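Local coordinates for putative cyclohexadienyl dehydrogenase and ADH prephenate dehydrogenase (Rhizobium meliloti, PDB 4WJI) that oxidises prephenate or a related cyclohexadienyl substrate as a nicotinamide-dependent cyclohexadienyl dehydrogenase of tyrosine biosynthesis, and binds NADP together with tyrosine, at the NAP/TYR site and the interface of chains A and B. Residues are numbered along the deposited sequence; one frame, centred on the assembly and turned at random. Chains: chain A/B, Putative cyclohexadienyl dehydrogenase and ADH prephenate dehydrogenase.

Contact 1: the NAP/TYR site. Residues chain A 12-15, 36-38, 41, 71-73, 76, 97, 99, 122, 125-127, 130-131, 226, 234; chain B 218-219. With NAP (NADP nicotinamide-adenine-dinucleotide phosphate), chain C; TYR (tyrosine), chain D.
This is the active-site cleft of a cyclohexadienyl dehydrogenase, where NADP lies along the Rossmann-type nucleotide-binding domain and tyrosine, the pathway end product, sits against its nicotinamide end. The GxGxxG glycine loop delivers backbone N-H groups to the diphosphate: A:Leu14 N, at the start of helix 14-26, donates a hydrogen bond to NAP O1A, and A:Ile15 N donates one to NAP O2N at 2.9 Å. The 2'-phosphate, the mark of NADP, is gripped by the loop after strand 31-35 and the next helix. Its O2X accepts from A:Thr36 OG1, A:Ser38 N and A:Ser38 OG, while A:Thr41 OG1 donates a hydrogen bond to NAP O1X at 2.8 Å. A:Arg37, its CG in the crowded position between backbone N and carbonyl carbon (chi1 54°), runs extended over the adenine. Its guanidinium lies face-on above N7A, and A:Arg37 NE points in the guanidinium plane to NAP O3X, 2.8 Å away and nearly straight (172° at H), forming a salt bridge. An alanine here, removing the adenine cover and the bond to the 2'-phosphate, would probably weaken the hold on NADP. From the opposite side of the adenine, A:Pro73 CD packs on the five-membered ring. The nicotinamide is held between A:Ile15 CG1, 3.6 Å from the NAP ring centroid, and the terminal methyl of selenomethionine A:Met234, CE 3.4 Å from NAP C2N. A:Ser99 OG hydrogen-bonds both the ribose 2'-hydroxyl NAP O2D and the phenol TYR OH, the latter at 2.7 Å. A:His122, the likely catalytic base of this family, has NE2 2.5 Å from TYR OH. TYR N hydrogen-bonds the NAP carboxamide O7N, and A:Arg226 meets the TYR carboxylate edge-on, NH1 making a salt bridge to TYR O at 2.9 Å. B:Ser219 CB lies over the phenol face, so the cleft, mainly between the nucleotide-binding domain and helices 221-227 and 232-241, is completed by the partner chain.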
ATOM      1  N   ILE A  12       1.398 -21.962  15.229  1.00  8.81           N
ATOM      2  CA  ILE A  12       2.228 -21.068  16.022  1.00  8.92           C
ATOM      3  C   ILE A  12       3.061 -20.174  15.095  1.00  9.39           C
ATOM      4  O   ILE A  12       4.191 -19.809  15.396  1.00 10.45           O
ATOM      5  CB  ILE A  12       3.057 -21.888  17.070  1.00  8.66           C
ATOM      6  CG1 ILE A  12       3.506 -20.993  18.251  1.00 10.34           C
ATOM      7  CG2 ILE A  12       4.152 -22.688  16.415  1.00  9.63           C
ATOM      8  CD1 ILE A  12       2.370 -20.595  19.171  1.00 11.59           C
ATOM      9  N   GLY A  13       2.449 -19.749  13.980  1.00  8.40           N
ATOM     10  CA  GLY A  13       3.074 -18.790  13.108  1.00  8.90           C
ATOM     11  C   GLY A  13       2.802 -17.344  13.550  1.00  9.21           C
ATOM     12  O   GLY A  13       2.746 -17.046  14.744  1.00  9.29           O
ATOM     13  N   LEU A  14       2.606 -16.445  12.576  1.00  8.10           N
ATOM     14  CA  LEU A  14       2.411 -15.032  12.932  1.00  8.15           C
ATOM     15  C   LEU A  14       1.295 -14.866  13.959  1.00  8.92           C
ATOM     16  O   LEU A  14       1.452 -14.214  15.008  1.00  8.79           O
ATOM     17  CB  LEU A  14       2.084 -14.199  11.716  1.00  9.93           C
ATOM     18  CG  LEU A  14       1.799 -12.729  12.043  1.00 10.35           C
ATOM     19  CD1 LEU A  14       3.053 -11.979  12.443  1.00 12.61           C
ATOM     20  CD2 LEU A  14       1.187 -12.050  10.841  1.00 13.22           C
ATOM     21  N   ILE A  15       0.125 -15.395  13.615  1.00  8.15           N
ATOM     22  CA  ILE A  15      -1.055 -15.155  14.480  1.00  7.96           C
ATOM     23  C   ILE A  15      -0.999 -15.961  15.764  1.00  8.57           C
ATOM     24  O   ILE A  15      -1.176 -15.416  16.846  1.00  8.63           O
ATOM     25  CB  ILE A  15      -2.373 -15.367  13.695  1.00  9.18           C
ATOM     26  CG1 ILE A  15      -2.413 -14.409  12.477  1.00 10.11           C
ATOM     27  CG2 ILE A  15      -3.568 -15.224  14.620  1.00  9.62           C
ATOM     28  CD1 ILE A  15      -2.387 -12.957  12.832  1.00 11.36           C
ATOM     29  N   THR A  36       2.324 -27.683  16.669  1.00 10.38           N
ATOM     30  CA  THR A  36       2.431 -27.323  15.268  1.00 11.77           C
ATOM     31  C   THR A  36       2.862 -28.589  14.530  1.00 15.05           C
ATOM     32  O   THR A  36       3.367 -29.540  15.179  1.00 15.37           O
ATOM     33  CB  THR A  36       3.460 -26.177  15.094  1.00 12.27           C
ATOM     34  OG1 THR A  36       3.389 -25.616  13.771  1.00 14.71           O
ATOM     35  CG2 THR A  36       4.906 -26.580  15.423  1.00 13.64           C
ATOM     36  N   ARG A  37       2.715 -28.606  13.205  1.00 16.22           N
ATOM     37  CA  ARG A  37       2.935 -29.886  12.551  1.00 20.47           C
ATOM     38  C   ARG A  37       4.402 -30.265  12.456  1.00 18.19           C
ATOM     39  O   ARG A  37       4.717 -31.437  12.586  1.00 22.50           O
ATOM     40  CB  ARG A  37       2.274 -30.006  11.212  1.00 19.77           C
ATOM     41  CG  ARG A  37       2.619 -28.921  10.284  1.00 20.41           C
ATOM     42  CD  ARG A  37       2.263 -29.316   8.862  1.00 20.63           C
ATOM     43  NE  ARG A  37       2.750 -28.238   8.028  1.00 17.90           N
ATOM     44  CZ  ARG A  37       2.570 -28.142   6.729  1.00 17.42           C
ATOM     45  NH1 ARG A  37       1.833 -29.042   6.088  1.00 22.60           N
ATOM     46  NH2 ARG A  37       3.096 -27.111   6.087  1.00 22.84           N
ATOM     47  N   SER A  38       5.307 -29.294  12.292  1.00 15.13           N
ATOM     48  CA  SER A  38       6.699 -29.650  12.097  1.00 13.82           C
ATOM     49  C   SER A  38       7.590 -29.560  13.330  1.00 15.91           C
ATOM     50  O   SER A  38       7.412 -28.690  14.199  1.00 15.59           O
ATOM     51  CB  SER A  38       7.270 -28.799  10.982  1.00 17.68           C
ATOM     52  OG  SER A  38       7.600 -27.495  11.391  1.00 18.81           O
ATOM     53  N   THR A  41       9.411 -26.039  13.462  1.00 12.57           N
ATOM     54  CA  THR A  41       8.663 -24.918  14.023  1.00 12.33           C
ATOM     55  C   THR A  41       8.437 -25.109  15.501  1.00 11.09           C
ATOM     56  O   THR A  41       8.492 -24.162  16.266  1.00 13.10           O
ATOM     57  CB  THR A  41       7.327 -24.728  13.271  1.00 12.28           C
ATOM     58  OG1 THR A  41       7.621 -24.532  11.887  1.00 14.99           O
ATOM     59  CG2 THR A  41       6.560 -23.539  13.731  1.00 12.20           C
ATOM     60  N   SER A  71      -4.867 -21.787  14.378  1.00  7.69           N
ATOM     61  CA  SER A  71      -4.220 -20.711  13.583  1.00  8.19           C
ATOM     62  C   SER A  71      -3.360 -21.318  12.480  1.00  9.12           C
ATOM     63  O   SER A  71      -2.150 -21.227  12.493  1.00  9.99           O
ATOM     64  CB  SER A  71      -3.355 -19.763  14.472  1.00  9.51           C
ATOM     65  OG  SER A  71      -4.107 -19.281  15.611  1.00 10.54           O
ATOM     66  N   VAL A  72      -4.033 -21.934  11.518  1.00  9.52           N
ATOM     67  CA  VAL A  72      -3.423 -22.646  10.380  1.00  8.66           C
ATOM     68  C   VAL A  72      -4.045 -22.131   9.071  1.00  8.58           C
ATOM     69  O   VAL A  72      -5.118 -21.523   9.098  1.00  9.86           O
ATOM     70  CB  VAL A  72      -3.618 -24.194  10.472  1.00 10.64           C
ATOM     71  CG1 VAL A  72      -3.003 -24.738  11.769  1.00 10.85           C
ATOM     72  CG2 VAL A  72      -5.070 -24.610  10.325  1.00 12.27           C
ATOM     73  N   PRO A  73      -3.404 -22.354   7.917  1.00  9.46           N
ATOM     74  CA  PRO A  73      -4.050 -21.944   6.663  1.00  8.88           C
ATOM     75  C   PRO A  73      -5.444 -22.573   6.539  1.00  7.94           C
ATOM     76  O   PRO A  73      -5.668 -23.710   7.010  1.00  9.50           O
ATOM     77  CB  PRO A  73      -3.112 -22.444   5.587  1.00 11.78           C
ATOM     78  CG  PRO A  73      -1.964 -23.039   6.222  1.00 13.74           C
ATOM     79  CD  PRO A  73      -2.114 -23.032   7.713  1.00  9.94           C
ATOM     80  N   ALA A  76      -6.549 -26.211   5.876  1.00  9.64           N
ATOM     81  CA  ALA A  76      -6.172 -27.248   6.862  1.00  9.36           C
ATOM     82  C   ALA A  76      -7.158 -27.397   8.015  1.00 10.20           C
ATOM     83  O   ALA A  76      -6.994 -28.252   8.895  1.00 11.82           O
ATOM     84  CB  ALA A  76      -4.775 -26.978   7.380  1.00 10.24           C
ATOM     85  N   VAL A  97      -8.864 -18.505  13.779  1.00  9.46           N
ATOM     86  CA  VAL A  97      -8.523 -17.133  13.372  1.00  8.99           C
ATOM     87  C   VAL A  97      -8.517 -16.953  11.838  1.00  9.01           C
ATOM     88  O   VAL A  97      -7.973 -15.986  11.331  1.00 10.40           O
ATOM     89  CB  VAL A  97      -7.149 -16.762  13.935  1.00  9.20           C
ATOM     90  CG1 VAL A  97      -7.183 -16.709  15.453  1.00 10.99           C
ATOM     91  CG2 VAL A  97      -6.051 -17.700  13.448  1.00  9.49           C
ATOM     92  N   SER A  99      -8.934 -16.364   7.801  1.00  9.63           N
ATOM     93  CA  SER A  99      -9.288 -15.229   7.002  1.00 11.21           C
ATOM     94  C   SER A  99     -10.606 -15.366   6.216  1.00  9.91           C
ATOM     95  O   SER A  99     -11.100 -14.390   5.640  1.00 11.38           O
ATOM     96  CB  SER A  99      -8.121 -14.915   6.055  1.00 11.49           C
ATOM     97  OG  SER A  99      -6.947 -14.554   6.781  1.00 10.77           O
ATOM     98  N   HIS A 122     -12.008 -14.116  13.678  1.00  8.92           N
ATOM     99  CA  HIS A 122     -11.064 -13.544  12.724  1.00  7.93           C
ATOM    100  C   HIS A 122     -10.476 -12.230  13.242  1.00  8.33           C
ATOM    101  O   HIS A 122     -11.148 -11.251  13.206  1.00  8.80           O
ATOM    102  CB  HIS A 122     -11.759 -13.308  11.376  1.00  8.51           C
ATOM    103  CG  HIS A 122     -10.856 -12.792  10.304  1.00  8.61           C
ATOM    104  ND1 HIS A 122     -11.331 -12.354   9.090  1.00  8.84           N
ATOM    105  CD2 HIS A 122      -9.509 -12.695  10.241  1.00  8.43           C
ATOM    106  CE1 HIS A 122     -10.315 -11.983   8.342  1.00  9.79           C
ATOM    107  NE2 HIS A 122      -9.198 -12.167   9.016  1.00  8.97           N
ATOM    108  N   ALA A 125      -6.005  -8.063  11.726  1.00  8.74           N
ATOM    109  CA  ALA A 125      -4.699  -7.558  12.133  1.00  9.47           C
ATOM    110  C   ALA A 125      -3.650  -8.508  11.576  1.00  9.10           C
ATOM    111  O   ALA A 125      -3.787  -9.718  11.669  1.00 10.17           O
ATOM    112  CB  ALA A 125      -4.565  -7.560  13.662  1.00 12.41           C
ATOM    113  N   GLY A 126      -2.557  -7.972  11.051  1.00 10.63           N
ATOM    114  CA  GLY A 126      -1.450  -8.811  10.617  1.00  8.40           C
ATOM    115  C   GLY A 126      -0.346  -8.015   9.970  1.00 10.48           C
ATOM    116  O   GLY A 126      -0.358  -6.818   9.985  1.00 13.04           O
ATOM    117  N   THR A 127       0.667  -8.742   9.506  1.00 10.39           N
ATOM    118  CA  THR A 127       1.783  -8.170   8.776  1.00 10.32           C
ATOM    119  C   THR A 127       2.004  -9.090   7.574  1.00 11.99           C
ATOM    120  O   THR A 127       1.284 -10.084   7.406  1.00 11.08           O
ATOM    121  CB  THR A 127       3.078  -8.107   9.590  1.00 11.94           C
ATOM    122  OG1 THR A 127       3.638  -9.423   9.735  1.00 13.53           O
ATOM    123  CG2 THR A 127       2.907  -7.426  10.948  1.00 14.88           C
ATOM    124  N   SER A 130       5.651 -14.251   8.305  1.00 11.30           N
ATOM    125  CA  SER A 130       5.110 -15.534   8.755  1.00 11.29           C
ATOM    126  C   SER A 130       6.057 -16.249   9.702  1.00 11.16           C
ATOM    127  O   SER A 130       7.255 -15.922   9.773  1.00 12.77           O
ATOM    128  CB  SER A 130       4.802 -16.444   7.553  1.00 13.91           C
ATOM    129  OG  SER A 130       3.924 -15.854   6.631  1.00 20.71           O
ATOM    130  N   GLY A 131       5.502 -17.212  10.442  1.00 10.73           N
ATOM    131  CA  GLY A 131       6.276 -18.057  11.375  1.00 10.70           C
ATOM    132  C   GLY A 131       6.392 -17.455  12.766  1.00  9.65           C
ATOM    133  O   GLY A 131       6.052 -16.309  12.985  1.00 10.80           O
ATOM    134  N   ARG A 226       4.541  -5.049  -0.737  1.00  9.35           N
ATOM    135  CA  ARG A 226       4.461  -5.513   0.651  1.00  9.74           C
ATOM    136  C   ARG A 226       3.363  -6.608   0.747  1.00 11.13           C
ATOM    137  O   ARG A 226       3.596  -7.687   1.300  1.00 11.71           O
ATOM    138  CB  ARG A 226       4.188  -4.381   1.634  1.00 10.92           C
ATOM    139  CG  ARG A 226       4.380  -4.855   3.087  1.00 10.95           C
ATOM    140  CD  ARG A 226       3.941  -3.783   4.070  1.00 12.23           C
ATOM    141  NE  ARG A 226       2.495  -3.574   4.060  1.00 11.34           N
ATOM    142  CZ  ARG A 226       1.601  -4.367   4.650  1.00 10.49           C
ATOM    143  NH1 ARG A 226       2.006  -5.417   5.360  1.00 13.01           N
ATOM    144  NH2 ARG A 226       0.304  -4.116   4.485  1.00 14.53           N
HETATM  145  N   MSE A 234      -1.162 -19.367   2.581  1.00  9.96           N
HETATM  146  CA  MSE A 234      -2.284 -18.650   3.191  1.00  9.82           C
HETATM  147  C   MSE A 234      -3.186 -18.114   2.108  1.00  9.29           C
HETATM  148  O   MSE A 234      -4.409 -18.253   2.180  1.00  9.52           O
HETATM  149  CB  MSE A 234      -1.751 -17.487   4.057  1.00 10.81           C
HETATM  150  CG  MSE A 234      -2.831 -16.526   4.557  1.00 10.73           C
HETATM  151 SE   MSE A 234      -2.052 -15.261   5.788  1.00 12.11          SE
HETATM  152  CE  MSE A 234      -3.508 -14.033   5.633  1.00 11.15           C
TER
ATOM    153  N   ALA B 218      -7.725  -2.461   8.046  1.00  8.81           N
ATOM    154  CA  ALA B 218      -6.370  -2.970   8.354  1.00  8.25           C
ATOM    155  C   ALA B 218      -6.098  -4.375   7.853  1.00  8.52           C
ATOM    156  O   ALA B 218      -5.005  -4.893   8.070  1.00 13.28           O
ATOM    157  CB  ALA B 218      -6.049  -2.851   9.848  1.00  9.28           C
ATOM    158  N   SER B 219      -7.060  -4.973   7.133  1.00  8.53           N
ATOM    159  CA  SER B 219      -6.867  -6.277   6.494  1.00  9.36           C
ATOM    160  C   SER B 219      -6.377  -6.153   5.055  1.00  9.85           C
ATOM    161  O   SER B 219      -6.289  -7.136   4.330  1.00  9.46           O
ATOM    162  CB  SER B 219      -8.099  -7.195   6.584  1.00 11.23           C
ATOM    163  OG  SER B 219      -9.260  -6.569   6.059  1.00 11.03           O
TER
HETATM  164  PA  NAP C 301       1.912 -18.733   9.321  1.00  9.98           P
HETATM  165  O1A NAP C 301       2.719 -17.710  10.023  1.00  9.70           O
HETATM  166  O2A NAP C 301       2.326 -19.281   7.997  1.00 12.08           O
HETATM  167  O5B NAP C 301       1.749 -19.986  10.311  1.00  9.88           O
HETATM  168  C5B NAP C 301       1.193 -21.206   9.833  1.00  9.47           C
HETATM  169  C4B NAP C 301       0.998 -22.227  10.952  1.00 10.10           C
HETATM  170  O4B NAP C 301       0.174 -23.275  10.453  1.00 11.69           O
HETATM  171  C3B NAP C 301       2.293 -22.905  11.364  1.00 10.64           C
HETATM  172  O3B NAP C 301       2.212 -23.386  12.696  1.00 11.07           O
HETATM  173  C2B NAP C 301       2.346 -24.111  10.464  1.00 11.19           C
HETATM  174  O2B NAP C 301       3.056 -25.172  11.039  1.00 11.88           O
HETATM  175  C1B NAP C 301       0.893 -24.495  10.394  1.00 11.48           C
HETATM  176  N9A NAP C 301       0.449 -25.280   9.210  1.00 12.61           N
HETATM  177  C8A NAP C 301       0.640 -25.003   7.930  1.00 13.22           C
HETATM  178  N7A NAP C 301       0.075 -25.853   7.111  1.00 14.13           N
HETATM  179  C5A NAP C 301      -0.527 -26.764   7.926  1.00 13.46           C
HETATM  180  C6A NAP C 301      -1.284 -27.925   7.670  1.00 15.24           C
HETATM  181  N6A NAP C 301      -1.538 -28.328   6.410  1.00 18.05           N
HETATM  182  N1A NAP C 301      -1.753 -28.580   8.711  1.00 15.56           N
HETATM  183  C2A NAP C 301      -1.495 -28.150   9.935  1.00 14.85           C
HETATM  184  N3A NAP C 301      -0.788 -27.089  10.276  1.00 12.45           N
HETATM  185  C4A NAP C 301      -0.309 -26.415   9.238  1.00 11.91           C
HETATM  186  O3  NAP C 301       0.385 -18.263   9.201  1.00  9.65           O
HETATM  187  PN  NAP C 301      -0.487 -17.150   9.944  1.00  9.02           P
HETATM  188  O1N NAP C 301      -0.197 -15.912   9.259  1.00 10.72           O
HETATM  189  O2N NAP C 301      -0.327 -17.239  11.395  1.00  8.45           O
HETATM  190  O5D NAP C 301      -1.981 -17.571   9.502  1.00  9.10           O
HETATM  191  C5D NAP C 301      -2.737 -18.523  10.208  1.00  9.13           C
HETATM  192  C4D NAP C 301      -4.218 -18.245   9.969  1.00  9.38           C
HETATM  193  O4D NAP C 301      -4.483 -16.906  10.333  1.00  9.63           O
HETATM  194  C3D NAP C 301      -4.633 -18.364   8.533  1.00  9.77           C
HETATM  195  O3D NAP C 301      -5.900 -18.994   8.451  1.00 11.12           O
HETATM  196  C2D NAP C 301      -4.708 -16.941   8.035  1.00 10.00           C
HETATM  197  O2D NAP C 301      -5.652 -16.839   6.999  1.00 11.47           O
HETATM  198  C1D NAP C 301      -5.196 -16.254   9.310  1.00  9.37           C
HETATM  199  N1N NAP C 301      -4.818 -14.839   9.456  1.00  8.39           N
HETATM  200  C2N NAP C 301      -3.651 -14.390   8.988  1.00  7.59           C
HETATM  201  C3N NAP C 301      -3.295 -13.070   9.120  1.00  7.74           C
HETATM  202  C7N NAP C 301      -2.004 -12.490   8.588  1.00  8.91           C
HETATM  203  O7N NAP C 301      -1.920 -11.301   8.441  1.00 10.31           O
HETATM  204  N7N NAP C 301      -1.026 -13.325   8.313  1.00  7.99           N
HETATM  205  C4N NAP C 301      -4.167 -12.229   9.760  1.00  7.92           C
HETATM  206  C5N NAP C 301      -5.345 -12.729  10.251  1.00  7.21           C
HETATM  207  C6N NAP C 301      -5.684 -14.042  10.069  1.00  7.93           C
HETATM  208  P2B NAP C 301       4.528 -25.577  10.531  1.00 12.72           P
HETATM  209  O1X NAP C 301       5.303 -24.307  10.415  1.00 13.72           O
HETATM  210  O2X NAP C 301       5.028 -26.480  11.621  1.00 15.17           O
HETATM  211  O3X NAP C 301       4.424 -26.264   9.183  1.00 15.47           O
HETATM  212  N   TYR D 302      -1.430  -9.348   6.470  1.00 11.03           N
HETATM  213  CA  TYR D 302      -2.159  -8.097   6.130  1.00 11.53           C
HETATM  214  C   TYR D 302      -1.201  -6.936   6.145  1.00 14.17           C
HETATM  215  O   TYR D 302      -0.018  -7.173   6.376  1.00 11.92           O
HETATM  216  CB  TYR D 302      -3.320  -7.851   7.101  1.00 11.40           C
HETATM  217  CG  TYR D 302      -4.362  -8.961   7.155  1.00  9.46           C
HETATM  218  CD1 TYR D 302      -4.475  -9.935   6.162  1.00  9.65           C
HETATM  219  CD2 TYR D 302      -5.224  -9.031   8.219  1.00  8.60           C
HETATM  220  CE1 TYR D 302      -5.427 -10.938   6.241  1.00  9.64           C
HETATM  221  CE2 TYR D 302      -6.200  -9.992   8.309  1.00  8.68           C
HETATM  222  CZ  TYR D 302      -6.301 -10.961   7.346  1.00  9.72           C
HETATM  223  OH  TYR D 302      -7.223 -11.969   7.449  1.00 10.07           O
HETATM  224  OXT TYR D 302      -1.653  -5.787   5.926  1.00 14.63           O
HETATM  225  O   HOH W   1      -0.307 -19.171  13.290  1.00  8.58           O
HETATM  226  O   HOH W   2      -5.538 -19.080   5.024  1.00 10.93           O
HETATM  227  O   HOH W   3       1.520 -12.631   7.092  1.00 17.46           O

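Contact 2: the interface of chains A and B. Residues chain A 179, 182-183, 186, 249, 252; chain B 202, 205, 207-208, 212.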
ATOM      1  N   HIS A 179     -21.987 -12.952   5.515  1.00 12.59           N
ATOM      2  CA  HIS A 179     -21.725 -11.512   5.474  1.00 12.31           C
ATOM      3  C   HIS A 179     -20.248 -11.215   5.708  1.00 10.91           C
ATOM      4  O   HIS A 179     -19.645 -10.389   4.998  1.00 12.36           O
ATOM      5  CB  HIS A 179     -22.600 -10.756   6.444  1.00 15.41           C
ATOM      6  CG  HIS A 179     -22.482  -9.271   6.348  1.00 17.18           C
ATOM      7  ND1 HIS A 179     -22.819  -8.564   5.220  1.00 18.74           N
ATOM      8  CD2 HIS A 179     -22.020  -8.364   7.236  1.00 18.55           C
ATOM      9  CE1 HIS A 179     -22.587  -7.279   5.423  1.00 21.85           C
ATOM     10  NE2 HIS A 179     -22.105  -7.133   6.641  1.00 19.96           N
ATOM     11  N   LYS A 182     -18.350 -11.729   2.490  1.00 11.50           N
ATOM     12  CA  LYS A 182     -18.553 -10.646   1.515  1.00 11.70           C
ATOM     13  C   LYS A 182     -17.713  -9.420   1.906  1.00 10.83           C
ATOM     14  O   LYS A 182     -17.030  -8.804   1.056  1.00 12.03           O
ATOM     15  CB  LYS A 182     -20.017 -10.245   1.434  1.00 13.38           C
ATOM     16  CG  LYS A 182     -20.355  -9.300   0.307  1.00 23.85           C
ATOM     17  N   VAL A 183     -17.798  -9.027   3.171  1.00 10.19           N
ATOM     18  CA  VAL A 183     -17.053  -7.874   3.679  1.00 10.42           C
ATOM     19  C   VAL A 183     -15.543  -8.090   3.460  1.00  9.72           C
ATOM     20  O   VAL A 183     -14.825  -7.217   2.917  1.00 10.53           O
ATOM     21  CB  VAL A 183     -17.358  -7.603   5.159  1.00 11.66           C
ATOM     22  CG1 VAL A 183     -16.465  -6.496   5.714  1.00 14.35           C
ATOM     23  CG2 VAL A 183     -18.824  -7.181   5.361  1.00 14.74           C
ATOM     24  N   ILE A 186     -14.003  -7.674  -0.128  1.00  9.52           N
ATOM     25  CA  ILE A 186     -13.650  -6.327  -0.614  1.00 11.28           C
ATOM     26  C   ILE A 186     -12.559  -5.671   0.202  1.00 10.64           C
ATOM     27  O   ILE A 186     -11.725  -5.003  -0.399  1.00 12.17           O
ATOM     28  CB  ILE A 186     -14.896  -5.415  -0.810  1.00 13.32           C
ATOM     29  CG1 ILE A 186     -14.513  -4.067  -1.420  1.00 19.37           C
ATOM     30  CG2 ILE A 186     -15.674  -5.216   0.473  1.00 16.30           C
ATOM     31  CD1 ILE A 186     -13.856  -4.182  -2.803  1.00 21.05           C
HETATM   32  N   MSE A 249     -16.559  -9.652  -6.302  1.00 10.92           N
HETATM   33  CA  MSE A 249     -15.828  -8.393  -6.158  1.00 11.72           C
HETATM   34  C   MSE A 249     -14.887  -8.164  -7.332  1.00 10.98           C
HETATM   35  O   MSE A 249     -14.749  -6.993  -7.780  1.00 12.21           O
HETATM   36  CB  MSE A 249     -15.076  -8.379  -4.824  1.00 11.98           C
HETATM   37  CG  MSE A 249     -16.031  -8.419  -3.619  1.00 15.11           C
HETATM   38 SE   MSE A 249     -17.327  -6.931  -3.640  1.00 19.49          SE
HETATM   39  CE  MSE A 249     -18.163  -7.483  -1.937  1.00 25.51           C
ATOM     40  N   ARG A 252     -16.995  -6.700 -10.186  1.00 11.57           N
ATOM     41  CA  ARG A 252     -17.285  -5.265  -9.921  1.00 13.24           C
ATOM     42  C   ARG A 252     -16.049  -4.397 -10.237  1.00 13.03           C
ATOM     43  O   ARG A 252     -16.151  -3.358 -10.926  1.00 13.50           O
ATOM     44  CB  ARG A 252     -17.763  -5.015  -8.479  1.00 15.64           C
ATOM     45  CG  ARG A 252     -19.142  -5.637  -8.178  1.00 19.03           C
ATOM     46  CD  ARG A 252     -19.604  -5.456  -6.750  1.00 27.54           C
TER
ATOM     47  N   ALA B 202     -15.223  -0.252  -3.771  1.00 13.88           N
ATOM     48  CA  ALA B 202     -15.716  -0.466  -2.412  1.00 14.27           C
ATOM     49  C   ALA B 202     -16.803   0.559  -2.022  1.00 17.46           C
ATOM     50  O   ALA B 202     -17.808   0.230  -1.348  1.00 23.38           O
ATOM     51  CB  ALA B 202     -14.557  -0.427  -1.440  1.00 17.47           C
ATOM     52  N   LEU B 205     -20.601  -0.164  -3.135  1.00 28.29           N
ATOM     53  CA  LEU B 205     -21.349  -1.329  -2.663  1.00 27.72           C
ATOM     54  C   LEU B 205     -22.461  -0.891  -1.746  1.00 36.92           C
ATOM     55  O   LEU B 205     -22.343   0.138  -1.059  1.00 39.54           O
ATOM     56  CB  LEU B 205     -20.429  -2.269  -1.882  1.00 26.84           C
ATOM     57  CG  LEU B 205     -19.245  -2.842  -2.665  1.00 22.21           C
ATOM     58  CD1 LEU B 205     -18.284  -3.555  -1.740  1.00 25.57           C
ATOM     59  CD2 LEU B 205     -19.705  -3.791  -3.754  1.00 31.62           C
ATOM     60  N   THR B 207     -24.426  -3.689  -0.032  1.00 37.02           N
ATOM     61  CA  THR B 207     -24.426  -4.783   0.965  1.00 36.21           C
ATOM     62  C   THR B 207     -23.341  -4.631   2.053  1.00 35.68           C
ATOM     63  O   THR B 207     -23.504  -5.076   3.205  1.00 35.52           O
ATOM     64  CB  THR B 207     -24.204  -6.150   0.287  1.00 41.36           C
ATOM     65  N   VAL B 208     -22.213  -4.045   1.680  1.00 23.03           N
ATOM     66  CA  VAL B 208     -21.149  -3.793   2.629  1.00 19.61           C
ATOM     67  C   VAL B 208     -21.199  -2.294   2.841  1.00 21.10           C
ATOM     68  O   VAL B 208     -21.132  -1.536   1.861  1.00 27.19           O
ATOM     69  CB  VAL B 208     -19.791  -4.249   2.045  1.00 21.02           C
ATOM     70  CG1 VAL B 208     -18.639  -3.872   2.958  1.00 21.38           C
ATOM     71  CG2 VAL B 208     -19.838  -5.755   1.759  1.00 23.70           C
ATOM     72  N   GLU B 212     -18.314  -0.497   7.653  1.00 16.91           N
ATOM     73  CA  GLU B 212     -17.558  -1.755   7.617  1.00 15.99           C
ATOM     74  C   GLU B 212     -16.207  -1.620   6.893  1.00 14.63           C
ATOM     75  O   GLU B 212     -15.182  -2.099   7.349  1.00 14.01           O
ATOM     76  CB  GLU B 212     -18.413  -2.862   6.977  1.00 16.33           C
ATOM     77  CG  GLU B 212     -19.536  -3.316   7.908  1.00 18.56           C
ATOM     78  CD  GLU B 212     -20.569  -4.252   7.284  1.00 21.73           C
ATOM     79  OE1 GLU B 212     -20.934  -4.105   6.087  1.00 23.50           O
ATOM     80  OE2 GLU B 212     -21.047  -5.135   8.021  1.00 26.66           O
TER
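Helix 177-203, the long first helix of the dimerization domain, meets the segment that follows the same helix in the partner, making one patch of a two-fold symmetric dimer interface. At one end A:His179 and B:Glu212 reach tip to tip. With the imidazole CG anti to the backbone N (chi1 -174°), A:His179 NE2 donates a hydrogen bond to B:Glu212 OE2, 2.6 Å away and 161° at H. The bond lies in the ring plane and uses the syn lone pair of OE2, although ring and carboxylate planes are turned 32° apart. It is compatible with a charged imidazolium-carboxylate pair, and the carboxylate would probably raise the histidine's pKa; protonation itself is not seen. A:Val183 CG2 rests on one face of the imidazole, toward its rim, and also touches the carboxylate, its side chain crossing that of B:Glu212. Further along, B:Leu205 is the main apolar plug: its CD1 meets A:Ile186 CG2 at 3.8 Å, the side chains tip to tip. A:Arg252, modelled only to CD, crosses the leucine obliquely, CD 3.4 Å from B:Leu205 CD2. Selenomethionine A:Met249, bent at chi2, lays SE and CE against both leucine branches, CE 3.9 Å from B:Leu205 CD1. A:Ile186 CG1 also packs on B:Ala202 CB at 3.6 Å. Between plug and polar pair, B:Val208 directs CG1 toward A:Ile186 and CG2 toward CG of A:Lys182, where that incomplete side chain ends. The patch thus joins helices 177-203 and 243-265 of one chain to the end of helix 177-203, the following loop and helix 210-215 of the other.

Contact 1 and contact 2 lie about 23 Å apart, measured between the centres of their C-alpha atoms, and share no residue. The stretch of chain B that runs through contact 2 to helix 210-215 continues almost at once into the 3-10 helix 217-219, which supplies the partner's wall of contact 1. Packing of the dimerization domains is therefore likely to help place this cross-chain wall beside the bound tyrosine. By the two-fold symmetry chain A does the same for the other site, so each cleft is completed by the dimer, although the coordinates alone do not show communication between the two.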